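Local atomic coordinates of putative isohexenylglutaconyl-CoA hydratase (Pseudomonas aeruginosa, PDB entry 4ZU2), a protein that probably hydrates isohexenylglutaconyl-CoA during the breakdown of citronellate and related acyclic terpenes, as a member of the crotonase (enoyl-CoA hydratase/isomerase) family. Residues G116-G119 against L120-S124; L137-S141 against L142-P146; I157-T160 against Q161-L165; A170-G174 against R175-R179; A192-Q195 against R196-E199. All coordinates share one frame; numbering follows the deposited sequence.

Interaction 1: G116-G119 against L120-S124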
loop_
_atom_site.group_PDB
_atom_site.type_symbol
_atom_site.label_atom_id
_atom_site.label_comp_id
_atom_site.label_asym_id
_atom_site.label_seq_id
_atom_site.Cartn_x
_atom_site.Cartn_y
_atom_site.Cartn_z
ATOM N N GLY A 116 -1.045 12.551 17.950
ATOM C CA GLY A 116 0.252 12.997 17.476
ATOM C C GLY A 116 1.372 12.002 17.787
ATOM O O GLY A 116 2.365 11.954 17.075
ATOM N N GLY A 117 1.212 11.224 18.860
ATOM C CA GLY A 117 2.138 10.138 19.187
ATOM C C GLY A 117 2.170 9.051 18.122
ATOM O O GLY A 117 3.248 8.616 17.709
ATOM N N PHE A 118 0.986 8.604 17.724
ATOM C CA PHE A 118 0.757 7.638 16.626
ATOM C C PHE A 118 1.307 8.287 15.339
ATOM O O PHE A 118 1.942 7.633 14.523
ATOM C CB PHE A 118 -0.753 7.343 16.610
ATOM C CG PHE A 118 -1.269 6.548 15.463
ATOM C CD1 PHE A 118 -1.100 6.946 14.141
ATOM C CD2 PHE A 118 -2.046 5.451 15.709
ATOM C CE1 PHE A 118 -1.623 6.196 13.097
ATOM C CE2 PHE A 118 -2.566 4.694 14.652
ATOM C CZ PHE A 118 -2.365 5.078 13.354
ATOM N N GLY A 119 1.163 9.604 15.218
ATOM C CA GLY A 119 1.835 10.350 14.159
ATOM C C GLY A 119 3.335 10.171 13.991
ATOM O O GLY A 119 3.830 9.912 12.888
ATOM N N LEU A 120 4.088 10.338 15.059
ATOM C CA LEU A 120 5.542 10.142 14.989
ATOM C C LEU A 120 5.958 8.722 14.628
ATOM O O LEU A 120 6.972 8.529 14.008
ATOM C CB LEU A 120 6.187 10.413 16.336
ATOM C CG LEU A 120 6.157 11.807 16.924
ATOM C CD1 LEU A 120 6.781 11.744 18.313
ATOM C CD2 LEU A 120 6.936 12.763 16.029
ATOM N N ALA A 121 5.224 7.742 15.124
ATOM C CA ALA A 121 5.520 6.331 14.828
ATOM C C ALA A 121 5.460 6.101 13.296
ATOM O O ALA A 121 6.226 5.337 12.721
ATOM C CB ALA A 121 4.527 5.434 15.557
ATOM N N CYS A 122 4.545 6.811 12.660
ATOM C CA CYS A 122 4.221 6.611 11.263
ATOM C C CYS A 122 5.300 7.119 10.344
ATOM O O CYS A 122 5.248 6.853 9.160
ATOM C CB CYS A 122 2.915 7.330 10.924
ATOM S SG CYS A 122 1.400 6.543 11.418
ATOM N N VAL A 123 6.260 7.871 10.877
ATOM C CA VAL A 123 7.328 8.427 10.045
ATOM C C VAL A 123 8.716 7.868 10.375
ATOM O O VAL A 123 9.748 8.409 9.943
ATOM C CB VAL A 123 7.343 9.978 10.070
ATOM C CG1 VAL A 123 5.951 10.512 9.738
ATOM C CG2 VAL A 123 7.822 10.508 11.384
ATOM N N SER A 124 8.740 6.788 11.137
ATOM C CA SER A 124 9.998 6.103 11.412
ATOM C C SER A 124 10.384 5.160 10.233
ATOM O O SER A 124 9.506 4.616 9.539
ATOM C CB SER A 124 9.884 5.316 12.727
ATOM O OG SER A 124 8.865 4.337 12.642
#
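Leu120 N donates to Gly116 O at 3.1 Å; the next backbone bond, from Ala121 N to Gly117 O, is weak, Cys122 N divides itself weakly between Phe118 O and Gly119 O, and a type I turn runs from Ala121 to Ser124. One turn apart, Phe118 and Cys122 carry the side-chain contact. With CG anti to the backbone N (chi1 171°), the phenylalanine brings its CE1 corner to within 3.5 Å of Cys122 SG. The sulfur stands 4.5 Å from the ring centroid and 58° off the ring normal, an oblique sulfur-aromatic contact. Leu182 touches both side chains, and Val153 of helix 149-157 packs on the ring. Leu120 turns elsewhere, its CG 3.8 Å from Gly116 O and its end against Leu94 and Leu95 of helix 81-99. At the exit of the turn, Ser124 OG donates to Ala121 O at 2.8 Å, binding the hydroxyl to the backbone. A short, glycine-rich helix opening just after a strand is a hallmark of the crotonase fold, where the start of the corresponding helix usually supplies a backbone N-H to the oxyanion hole that polarises the acyl-CoA thioester.

Interaction 2: L137-S141 against L142-P146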
loop_
_atom_site.group_PDB
_atom_site.type_symbol
_atom_site.label_atom_id
_atom_site.label_comp_id
_atom_site.label_asym_id
_atom_site.label_seq_id
_atom_site.Cartn_x
_atom_site.Cartn_y
_atom_site.Cartn_z
ATOM N N LEU A 137 -6.115 6.710 17.203
ATOM C CA LEU A 137 -6.366 8.106 16.830
ATOM C C LEU A 137 -7.674 8.566 17.453
ATOM O O LEU A 137 -8.741 8.430 16.844
ATOM C CB LEU A 137 -6.428 8.234 15.294
ATOM C CG LEU A 137 -5.103 7.896 14.592
ATOM C CD1 LEU A 137 -5.210 7.853 13.062
ATOM C CD2 LEU A 137 -4.030 8.854 14.980
ATOM N N PRO A 138 -7.626 9.109 18.673
ATOM C CA PRO A 138 -8.894 9.511 19.316
ATOM C C PRO A 138 -9.547 10.765 18.733
ATOM O O PRO A 138 -10.664 11.097 19.090
ATOM C CB PRO A 138 -8.475 9.805 20.762
ATOM C CG PRO A 138 -7.151 9.140 20.931
ATOM C CD PRO A 138 -6.492 9.253 19.591
ATOM N N GLU A 139 -8.867 11.416 17.809
ATOM C CA GLU A 139 -9.231 12.754 17.414
ATOM C C GLU A 139 -10.673 12.949 17.086
ATOM O O GLU A 139 -11.301 13.868 17.613
ATOM C CB GLU A 139 -8.365 13.238 16.274
ATOM C CG GLU A 139 -7.024 13.682 16.704
ATOM C CD GLU A 139 -6.011 12.564 16.704
ATOM O OE1 GLU A 139 -6.389 11.372 16.733
ATOM O OE2 GLU A 139 -4.832 12.900 16.682
ATOM N N THR A 140 -11.263 12.116 16.262
ATOM C CA THR A 140 -12.671 12.416 15.922
ATOM C C THR A 140 -13.657 12.024 17.048
ATOM O O THR A 140 -14.818 12.406 16.993
ATOM C CB THR A 140 -13.126 11.707 14.665
ATOM O OG1 THR A 140 -13.092 10.302 14.909
ATOM C CG2 THR A 140 -12.254 12.062 13.467
ATOM N N SER A 141 -13.216 11.232 18.030
ATOM C CA SER A 141 -14.031 10.993 19.242
ATOM C C SER A 141 -14.105 12.241 20.168
ATOM O O SER A 141 -14.758 12.221 21.199
ATOM C CB SER A 141 -13.570 9.733 20.010
ATOM O OG SER A 141 -12.390 9.881 20.793
ATOM N N LEU A 142 -13.417 13.301 19.751
ATOM C CA LEU A 142 -13.307 14.583 20.443
ATOM C C LEU A 142 -13.732 15.726 19.518
ATOM O O LEU A 142 -13.562 16.903 19.843
ATOM C CB LEU A 142 -11.846 14.833 20.847
ATOM C CG LEU A 142 -11.458 14.585 22.303
ATOM C CD1 LEU A 142 -11.590 13.116 22.626
ATOM C CD2 LEU A 142 -10.043 15.072 22.538
ATOM N N GLY A 143 -14.298 15.387 18.371
ATOM C CA GLY A 143 -14.750 16.385 17.439
ATOM C C GLY A 143 -13.683 17.097 16.649
ATOM O O GLY A 143 -14.020 18.055 15.945
ATOM N N ILE A 144 -12.422 16.649 16.752
ATOM C CA ILE A 144 -11.311 17.213 15.968
ATOM C C ILE A 144 -10.752 16.202 14.926
ATOM O O ILE A 144 -11.319 15.136 14.756
ATOM C CB ILE A 144 -10.189 17.760 16.875
ATOM C CG1 ILE A 144 -9.422 16.637 17.569
ATOM C CG2 ILE A 144 -10.785 18.723 17.946
ATOM C CD1 ILE A 144 -8.365 17.148 18.596
ATOM N N LEU A 145 -9.650 16.562 14.252
ATOM C CA LEU A 145 -9.171 15.849 13.069
ATOM C C LEU A 145 -7.758 15.386 13.336
ATOM O O LEU A 145 -6.995 16.146 13.870
ATOM C CB LEU A 145 -9.133 16.761 11.839
ATOM C CG LEU A 145 -10.303 17.680 11.534
ATOM C CD1 LEU A 145 -10.088 18.399 10.169
ATOM C CD2 LEU A 145 -11.619 16.913 11.576
ATOM N N PRO A 146 -7.417 14.133 12.968
ATOM C CA PRO A 146 -5.999 13.800 12.873
ATOM C C PRO A 146 -5.447 14.401 11.541
ATOM O O PRO A 146 -5.125 13.675 10.622
ATOM C CB PRO A 146 -5.997 12.250 12.906
ATOM C CG PRO A 146 -7.347 11.844 12.272
ATOM C CD PRO A 146 -8.295 13.035 12.522
#
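Glu139 crosses Pro146 obliquely, each side-chain atom from CB outward meeting the proline or the link into it. CB starts over that peptide link, 3.6 Å from Pro146 N, and also meets Ile144 CG1 at 3.8 Å. CG, placed beside the backbone N (chi1 -78°), continues past Leu145 O at 3.8 Å. A bend at chi2 (90°) then carries the carboxylate across to the pyrrolidine: CD is 3.8 Å from Pro146 CB, and OE1 and OE2 remain close to the same carbon. In enoyl-CoA hydratases a glutamate in the equivalent Pro-Glu loop commonly serves as acid or base in the active site, and Glu139 probably occupies that position. Its backbone is held as well: Glu139 O accepts from Leu142 N and from Ile144 N, each at 3.1 Å, the two donors coming from opposite faces of the carbonyl plane. The first is a 3-10 bond; Gly143, with positive phi, then turns the chain. Within the same turn, Ser141 OG donates to Pro138 O at 2.7 Å, in the carbonyl plane and on a lone pair. Thr140 CG2 lies 3.5 Å from Ile144 O, while its OG1 bonds to Ala166 O, and Thr215 of the second subunit packs on Thr140, Leu145 and Pro146.

Interaction 3: I157-T160 against Q161-L165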
loop_
_atom_site.group_PDB
_atom_site.type_symbol
_atom_site.label_atom_id
_atom_site.label_comp_id
_atom_site.label_asym_id
_atom_site.label_seq_id
_atom_site.Cartn_x
_atom_site.Cartn_y
_atom_site.Cartn_z
ATOM N N ILE A 157 0.239 2.655 6.273
ATOM C CA ILE A 157 -0.449 1.374 6.269
ATOM C C ILE A 157 -1.491 1.250 5.158
ATOM O O ILE A 157 -2.126 0.208 5.035
ATOM C CB ILE A 157 -1.186 1.169 7.636
ATOM C CG1 ILE A 157 -2.255 2.233 7.837
ATOM C CG2 ILE A 157 -0.212 1.202 8.799
ATOM C CD1 ILE A 157 -2.958 2.141 9.182
ATOM N N GLY A 158 -1.707 2.332 4.402
ATOM C CA GLY A 158 -2.649 2.362 3.298
ATOM C C GLY A 158 -4.017 2.925 3.661
ATOM O O GLY A 158 -4.434 2.874 4.818
ATOM N N LEU A 159 -4.726 3.470 2.664
ATOM C CA LEU A 159 -6.055 4.024 2.881
ATOM C C LEU A 159 -6.995 3.050 3.614
ATOM O O LEU A 159 -7.838 3.451 4.432
ATOM C CB LEU A 159 -6.674 4.413 1.555
ATOM C CG LEU A 159 -8.100 4.976 1.590
ATOM C CD1 LEU A 159 -8.129 6.380 2.242
ATOM C CD2 LEU A 159 -8.664 5.075 0.187
ATOM N N THR A 160 -6.855 1.769 3.302
ATOM C CA THR A 160 -7.870 0.791 3.679
ATOM C C THR A 160 -7.838 0.634 5.190
ATOM O O THR A 160 -8.873 0.594 5.836
ATOM C CB THR A 160 -7.667 -0.552 2.969
ATOM O OG1 THR A 160 -7.768 -0.350 1.550
ATOM C CG2 THR A 160 -8.722 -1.602 3.448
ATOM N N GLN A 161 -6.642 0.619 5.761
ATOM C CA GLN A 161 -6.570 0.533 7.187
ATOM C C GLN A 161 -6.785 1.869 7.866
ATOM O O GLN A 161 -7.324 1.911 8.952
ATOM C CB GLN A 161 -5.271 -0.100 7.614
ATOM C CG GLN A 161 -5.262 -1.592 7.376
ATOM C CD GLN A 161 -6.359 -2.302 8.111
ATOM O OE1 GLN A 161 -7.035 -1.745 8.998
ATOM N NE2 GLN A 161 -6.533 -3.540 7.779
ATOM N N ALA A 162 -6.391 2.949 7.199
ATOM C CA ALA A 162 -6.343 4.261 7.823
ATOM C C ALA A 162 -7.731 4.741 8.054
ATOM O O ALA A 162 -8.015 5.300 9.122
ATOM C CB ALA A 162 -5.572 5.302 6.975
ATOM N N ARG A 163 -8.587 4.530 7.054
ATOM C CA ARG A 163 -9.978 4.943 7.154
ATOM C C ARG A 163 -10.673 4.341 8.385
ATOM O O ARG A 163 -11.425 5.033 9.032
ATOM C CB ARG A 163 -10.760 4.687 5.864
ATOM C CG ARG A 163 -10.820 3.234 5.353
ATOM C CD ARG A 163 -10.944 3.198 3.868
ATOM N NE ARG A 163 -12.139 3.898 3.395
ATOM C CZ ARG A 163 -12.542 3.925 2.132
ATOM N NH1 ARG A 163 -11.847 3.306 1.159
ATOM N NH2 ARG A 163 -13.633 4.584 1.829
ATOM N N ARG A 164 -10.384 3.082 8.731
ATOM C CA ARG A 164 -11.031 2.437 9.865
ATOM C C ARG A 164 -10.518 3.027 11.157
ATOM O O ARG A 164 -11.303 3.330 12.017
ATOM C CB ARG A 164 -10.798 0.914 9.884
ATOM C CG ARG A 164 -11.417 0.209 11.084
ATOM C CD ARG A 164 -11.292 -1.325 11.023
ATOM N NE ARG A 164 -10.002 -1.788 11.497
ATOM C CZ ARG A 164 -9.633 -1.871 12.773
ATOM N NH1 ARG A 164 -10.457 -1.531 13.737
ATOM N NH2 ARG A 164 -8.428 -2.319 13.089
ATOM N N LEU A 165 -9.201 3.208 11.274
ATOM C CA LEU A 165 -8.632 3.690 12.514
ATOM C C LEU A 165 -9.132 5.080 12.834
ATOM O O LEU A 165 -9.536 5.352 13.981
ATOM C CB LEU A 165 -7.099 3.641 12.505
ATOM C CG LEU A 165 -6.497 2.282 12.140
ATOM C CD1 LEU A 165 -5.024 2.229 12.557
ATOM C CD2 LEU A 165 -7.292 1.171 12.731
HETATM O O HOH W 1 -4.624 -0.405 4.111
HETATM O O HOH W 2 -9.938 1.456 0.495
#
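Gly158 O receives Ala162 N at 3.1 Å and, weakly, Gln161 N, while Leu159 O takes Arg163 N at 2.9 Å in a nearly straight bond (169° at the hydrogen). Gly158 does double duty: its positive phi ends helix 149-157, and it is also the N-cap of helix 159-168. Water completes the start. One molecule donates to Ile157 O at 2.7 Å and accepts from Gln161 N, so the last carbonyl before the glycine is tied to an N-H of the helix's first turn.

A second water joins the polar side chains, donating to Thr160 OG1 and accepting from Arg163 NH1 at 2.7 Å in the guanidinium plane. The stronger partners of both residues belong to the second subunit: Arg163 NE forms a salt bridge with Asp125 of that subunit and NH1 bonds to Gln99 of that subunit, whereas Thr160 OG1 bonds to Arg156 O of that subunit. Arg163 leaves the helix with CG between its backbone N and carbonyl carbon (chi1 59°), which lays CG 3.1 Å from Leu159 O; a bend at chi3 then brings NH1 to 3.8 Å from Leu159 CD2.

The apolar contact lies around Ile157. Its side chain crosses that of Gln161 at about a right angle, CD1 3.6 Å from Gln161 CB, and CD1 also reaches Leu165 CD1. One short helix start thus sorts its chemistry by partner: Ile157 and Leu165 pack within the subunit, while Thr160 and Arg163 turn their polar ends to the second subunit, where Asp125 would favour a charged guanidinium.

Interaction 4: A170-G174 against R175-R179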
loop_
_atom_site.group_PDB
_atom_site.type_symbol
_atom_site.label_atom_id
_atom_site.label_comp_id
_atom_site.label_asym_id
_atom_site.label_seq_id
_atom_site.Cartn_x
_atom_site.Cartn_y
_atom_site.Cartn_z
ATOM N N ALA A 170 -10.576 3.470 16.919
ATOM C CA ALA A 170 -10.245 2.148 17.462
ATOM C C ALA A 170 -8.913 2.081 18.198
ATOM O O ALA A 170 -7.882 2.483 17.662
ATOM C CB ALA A 170 -10.210 1.119 16.303
ATOM N N ARG A 171 -8.920 1.515 19.401
ATOM C CA ARG A 171 -7.684 1.225 20.108
ATOM C C ARG A 171 -7.269 -0.191 19.698
ATOM O O ARG A 171 -8.114 -0.995 19.283
ATOM C CB ARG A 171 -7.892 1.311 21.627
ATOM C CG ARG A 171 -7.446 2.609 22.285
ATOM C CD ARG A 171 -8.131 3.856 21.767
ATOM N NE ARG A 171 -8.001 4.949 22.741
ATOM C CZ ARG A 171 -8.703 6.080 22.720
ATOM N NH1 ARG A 171 -9.588 6.297 21.739
ATOM N NH2 ARG A 171 -8.504 7.000 23.688
ATOM N N PHE A 172 -5.977 -0.486 19.809
ATOM C CA PHE A 172 -5.423 -1.778 19.417
ATOM C C PHE A 172 -3.989 -1.821 19.877
ATOM O O PHE A 172 -3.368 -0.767 20.115
ATOM C CB PHE A 172 -5.469 -2.003 17.902
ATOM C CG PHE A 172 -4.750 -0.938 17.081
ATOM C CD1 PHE A 172 -5.387 0.241 16.743
ATOM C CD2 PHE A 172 -3.443 -1.120 16.654
ATOM C CE1 PHE A 172 -4.740 1.213 15.991
ATOM C CE2 PHE A 172 -2.785 -0.144 15.897
ATOM C CZ PHE A 172 -3.439 1.026 15.580
ATOM N N ASP A 173 -3.461 -3.037 19.985
ATOM C CA ASP A 173 -2.179 -3.256 20.608
ATOM C C ASP A 173 -1.077 -3.495 19.639
ATOM O O ASP A 173 -1.288 -3.493 18.417
ATOM C CB ASP A 173 -2.258 -4.414 21.610
ATOM C CG ASP A 173 -2.259 -5.793 20.941
ATOM O OD1 ASP A 173 -2.796 -5.974 19.818
ATOM O OD2 ASP A 173 -1.717 -6.715 21.574
ATOM N N GLY A 174 0.118 -3.684 20.210
ATOM C CA GLY A 174 1.297 -3.976 19.447
ATOM C C GLY A 174 1.196 -5.117 18.437
ATOM O O GLY A 174 1.751 -5.022 17.343
ATOM N N ARG A 175 0.543 -6.215 18.800
ATOM C CA ARG A 175 0.556 -7.392 17.939
ATOM C C ARG A 175 -0.270 -7.000 16.721
ATOM O O ARG A 175 0.087 -7.308 15.610
ATOM C CB ARG A 175 -0.026 -8.656 18.616
ATOM C CG ARG A 175 0.644 -9.161 19.940
ATOM C CD ARG A 175 1.981 -9.949 19.742
ATOM N NE ARG A 175 2.220 -10.928 20.813
ATOM C CZ ARG A 175 3.402 -11.225 21.378
ATOM N NH1 ARG A 175 4.533 -10.637 21.020
ATOM N NH2 ARG A 175 3.434 -12.128 22.363
ATOM N N GLU A 176 -1.361 -6.285 16.955
ATOM C CA GLU A 176 -2.179 -5.756 15.890
ATOM C C GLU A 176 -1.417 -4.743 15.032
ATOM O O GLU A 176 -1.707 -4.617 13.834
ATOM C CB GLU A 176 -3.430 -5.100 16.469
ATOM C CG GLU A 176 -4.236 -4.301 15.464
ATOM C CD GLU A 176 -5.577 -4.865 15.156
ATOM O OE1 GLU A 176 -5.677 -5.601 14.161
ATOM O OE2 GLU A 176 -6.539 -4.551 15.872
ATOM N N ALA A 177 -0.450 -4.030 15.614
ATOM C CA ALA A 177 0.182 -2.940 14.877
ATOM C C ALA A 177 1.222 -3.485 13.933
ATOM O O ALA A 177 1.523 -2.874 12.929
ATOM C CB ALA A 177 0.778 -1.924 15.782
ATOM N N LEU A 178 1.769 -4.641 14.287
ATOM C CA LEU A 178 2.601 -5.437 13.410
ATOM C C LEU A 178 1.782 -6.035 12.259
ATOM O O LEU A 178 2.227 -6.086 11.107
ATOM C CB LEU A 178 3.229 -6.549 14.242
ATOM C CG LEU A 178 4.461 -7.311 13.753
ATOM C CD1 LEU A 178 4.073 -8.739 13.457
ATOM C CD2 LEU A 178 5.119 -6.639 12.559
ATOM N N ARG A 179 0.570 -6.473 12.563
ATOM C CA ARG A 179 -0.249 -7.150 11.564
ATOM C C ARG A 179 -0.674 -6.183 10.461
ATOM O O ARG A 179 -0.673 -6.546 9.273
ATOM C CB ARG A 179 -1.482 -7.787 12.213
ATOM C CG ARG A 179 -2.361 -8.514 11.204
ATOM C CD ARG A 179 -3.560 -9.164 11.817
ATOM N NE ARG A 179 -4.549 -8.194 12.272
ATOM C CZ ARG A 179 -5.458 -7.623 11.486
ATOM N NH1 ARG A 179 -5.508 -7.910 10.186
ATOM N NH2 ARG A 179 -6.314 -6.745 11.996
#
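Gly174, Glu176 and Arg175 are buried most by this strand-to-helix turn. Gly174 contributes backbone alone: its O accepts from Leu178 N at 3.1 Å and more weakly from Ala177 N, which also makes a weak bond to Asp173 O.

Glu176 is gripped at both ends. Its N donates to Asp173 OD1 at 3.2 Å in a fairly straight bond (163°) that meets the oxygen from above the carboxylate plane, the side-chain cap expected of an aspartate at the N-cap. Its side chain, sent off with CG anti to the backbone N (chi1 170°), crosses the Phe172 side chain at about a right angle. CG comes 3.5 Å from Phe172 CD2, OE2 lies 3.4 Å from Phe172 CB, and ring and carboxylate are turned 77° apart. OE1 is engaged in a salt bridge with Arg179 NH2, one turn on. Arg164 of helix 159-168 packs on the same glutamate.

Arg175 touches with the root of its side chain: CG is 3.8 Å from Asp173 OD2, and a bend at chi2 carries the guanidinium off toward the surface. Ala177 CB meets the Phe172 ring at its edge, 4.0 Å from CE2; the ring also packs nearly parallel to Phe135 of strand 134-136, which pairs with strand 172-173 in the three-stranded sheet. The aspartate's negative charge at the helix start would suit the helix dipole, and the neighbouring arginines would be expected to keep the Glu176 carboxylate ionised.

Interaction 5: A192-Q195 against R196-E199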
loop_
_atom_site.group_PDB
_atom_site.type_symbol
_atom_site.label_atom_id
_atom_site.label_comp_id
_atom_site.label_asym_id
_atom_site.label_seq_id
_atom_site.Cartn_x
_atom_site.Cartn_y
_atom_site.Cartn_z
ATOM N N ALA A 192 13.754 -8.136 25.132
ATOM C CA ALA A 192 13.482 -8.493 23.751
ATOM C C ALA A 192 13.380 -7.207 22.928
ATOM O O ALA A 192 13.822 -7.142 21.797
ATOM C CB ALA A 192 12.177 -9.267 23.673
ATOM N N LEU A 193 12.766 -6.187 23.514
ATOM C CA LEU A 193 12.557 -4.938 22.816
ATOM C C LEU A 193 13.911 -4.352 22.542
ATOM O O LEU A 193 14.150 -3.818 21.463
ATOM C CB LEU A 193 11.724 -3.980 23.668
ATOM C CG LEU A 193 10.670 -3.129 22.936
ATOM C CD1 LEU A 193 9.556 -3.960 22.332
ATOM C CD2 LEU A 193 10.098 -2.070 23.870
ATOM N N GLU A 194 14.797 -4.486 23.527
ATOM C CA GLU A 194 16.128 -3.886 23.478
ATOM C C GLU A 194 17.079 -4.654 22.583
ATOM O O GLU A 194 18.064 -4.097 22.108
ATOM C CB GLU A 194 16.759 -3.848 24.868
ATOM C CG GLU A 194 16.267 -2.756 25.774
ATOM C CD GLU A 194 16.581 -1.385 25.262
ATOM O OE1 GLU A 194 17.761 -1.100 24.983
ATOM O OE2 GLU A 194 15.633 -0.587 25.137
ATOM N N GLN A 195 16.842 -5.953 22.439
ATOM C CA GLN A 195 17.747 -6.781 21.670
ATOM C C GLN A 195 17.446 -6.470 20.248
ATOM O O GLN A 195 18.351 -6.219 19.482
ATOM C CB GLN A 195 17.635 -8.294 21.967
ATOM C CG GLN A 195 16.339 -9.027 21.591
ATOM C CD GLN A 195 16.273 -9.613 20.144
ATOM O OE1 GLN A 195 17.296 -9.910 19.525
ATOM N NE2 GLN A 195 15.049 -9.801 19.629
ATOM N N ARG A 196 16.163 -6.417 19.920
ATOM C CA ARG A 196 15.737 -6.021 18.585
ATOM C C ARG A 196 16.323 -4.681 18.196
ATOM O O ARG A 196 16.713 -4.488 17.055
ATOM C CB ARG A 196 14.227 -5.954 18.470
ATOM C CG ARG A 196 13.775 -5.574 17.074
ATOM C CD ARG A 196 14.082 -6.698 16.099
ATOM N NE ARG A 196 13.306 -7.884 16.429
ATOM C CZ ARG A 196 13.427 -9.067 15.823
ATOM N NH1 ARG A 196 14.309 -9.249 14.831
ATOM N NH2 ARG A 196 12.643 -10.076 16.195
ATOM N N LEU A 197 16.371 -3.758 19.137
ATOM C CA LEU A 197 16.869 -2.426 18.828
ATOM C C LEU A 197 18.330 -2.496 18.456
ATOM O O LEU A 197 18.743 -1.954 17.432
ATOM C CB LEU A 197 16.703 -1.467 19.995
ATOM C CG LEU A 197 17.343 -0.077 19.821
ATOM C CD1 LEU A 197 16.760 0.635 18.618
ATOM C CD2 LEU A 197 17.144 0.794 21.072
ATOM N N GLU A 198 19.123 -3.124 19.318
ATOM C CA GLU A 198 20.539 -3.250 19.054
ATOM C C GLU A 198 20.798 -4.142 17.806
ATOM O O GLU A 198 21.813 -3.988 17.135
ATOM C CB GLU A 198 21.276 -3.767 20.298
ATOM C CG GLU A 198 22.756 -4.040 20.044
ATOM C CD GLU A 198 23.484 -2.866 19.368
ATOM O OE1 GLU A 198 23.439 -1.739 19.931
ATOM O OE2 GLU A 198 24.098 -3.080 18.273
ATOM N N GLU A 199 19.910 -5.086 17.507
ATOM C CA GLU A 199 20.079 -5.872 16.291
ATOM C C GLU A 199 19.972 -4.931 15.079
ATOM O O GLU A 199 20.891 -4.849 14.256
ATOM C CB GLU A 199 19.049 -6.972 16.211
ATOM C CG GLU A 199 19.185 -7.813 14.973
ATOM C CD GLU A 199 20.599 -8.354 14.764
ATOM O OE1 GLU A 199 21.290 -8.641 15.782
ATOM O OE2 GLU A 199 21.010 -8.499 13.580
#
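Gln195 O takes Glu199 N at 2.8 Å, nearly along the C=O axis, the shortest of four i to i+4 bonds in this turn of helix 190-205. Two more, Arg196 N to Ala192 O and Glu198 N to Glu194 O, are each 3.1 Å long and straight, and Leu197 N reaches Leu193 O at 3.2 Å. The segment is amphipathic: this is one of the helices laid over the six-stranded sheet of the crotonase core, with its leucines turned to the sheet and its acidic residues on the solvent side.

Polar side chains come next. Gln195 folds back on its own helix: CG sits between the backbone N and the carbonyl carbon (chi1 66°), and a second bend at chi2 brings CD to 3.2 Å from Arg196 N. The amide lies alongside Arg196 N, whose hydrogen goes to Ala192 O. Its NE2 rests over one face of the Arg196 guanidinium, 3.9 Å above the plane and offset toward the rim. The arginine gets there through bends at chi2 and chi3; its NE also keeps a long, weak ion pair with Glu187 of strand 185-187. Further along, Glu198 and Glu202 put like charges close together at the exposed surface.

On the sheet side, Leu193 meets Leu108 and Ile128, while Leu197 meets Val106 and Leu108, joining the helix to strands 104-109 and 126-130. At the root of its side chain, Leu197 CB lies 3.6 Å from Glu194 O.

Interactions 1 to 4 share one hydrophobic centre built round Phe118. Its ring touches Leu137 of interaction 2 (CD1 to CD2, 3.6 Å), Leu165 of interaction 3 (CZ to CD1, 4.0 Å) and Phe172 of interaction 4 (CE2 to CZ, 3.9 Å); Leu165 CD1 in turn meets Phe172 CE1 at 3.6 Å. Interactions 1 and 2 also come together at the probable active site, where Glu139 OE2 lies 4.0 Å from Gly116 N at the start of the glycine-rich helix. Interactions 2 and 3 both face the second subunit. Interaction 5 stands apart on the sheet, its centre about 20 Å from that of interaction 1 and its nearest atoms about 8 Å from those of interaction 4.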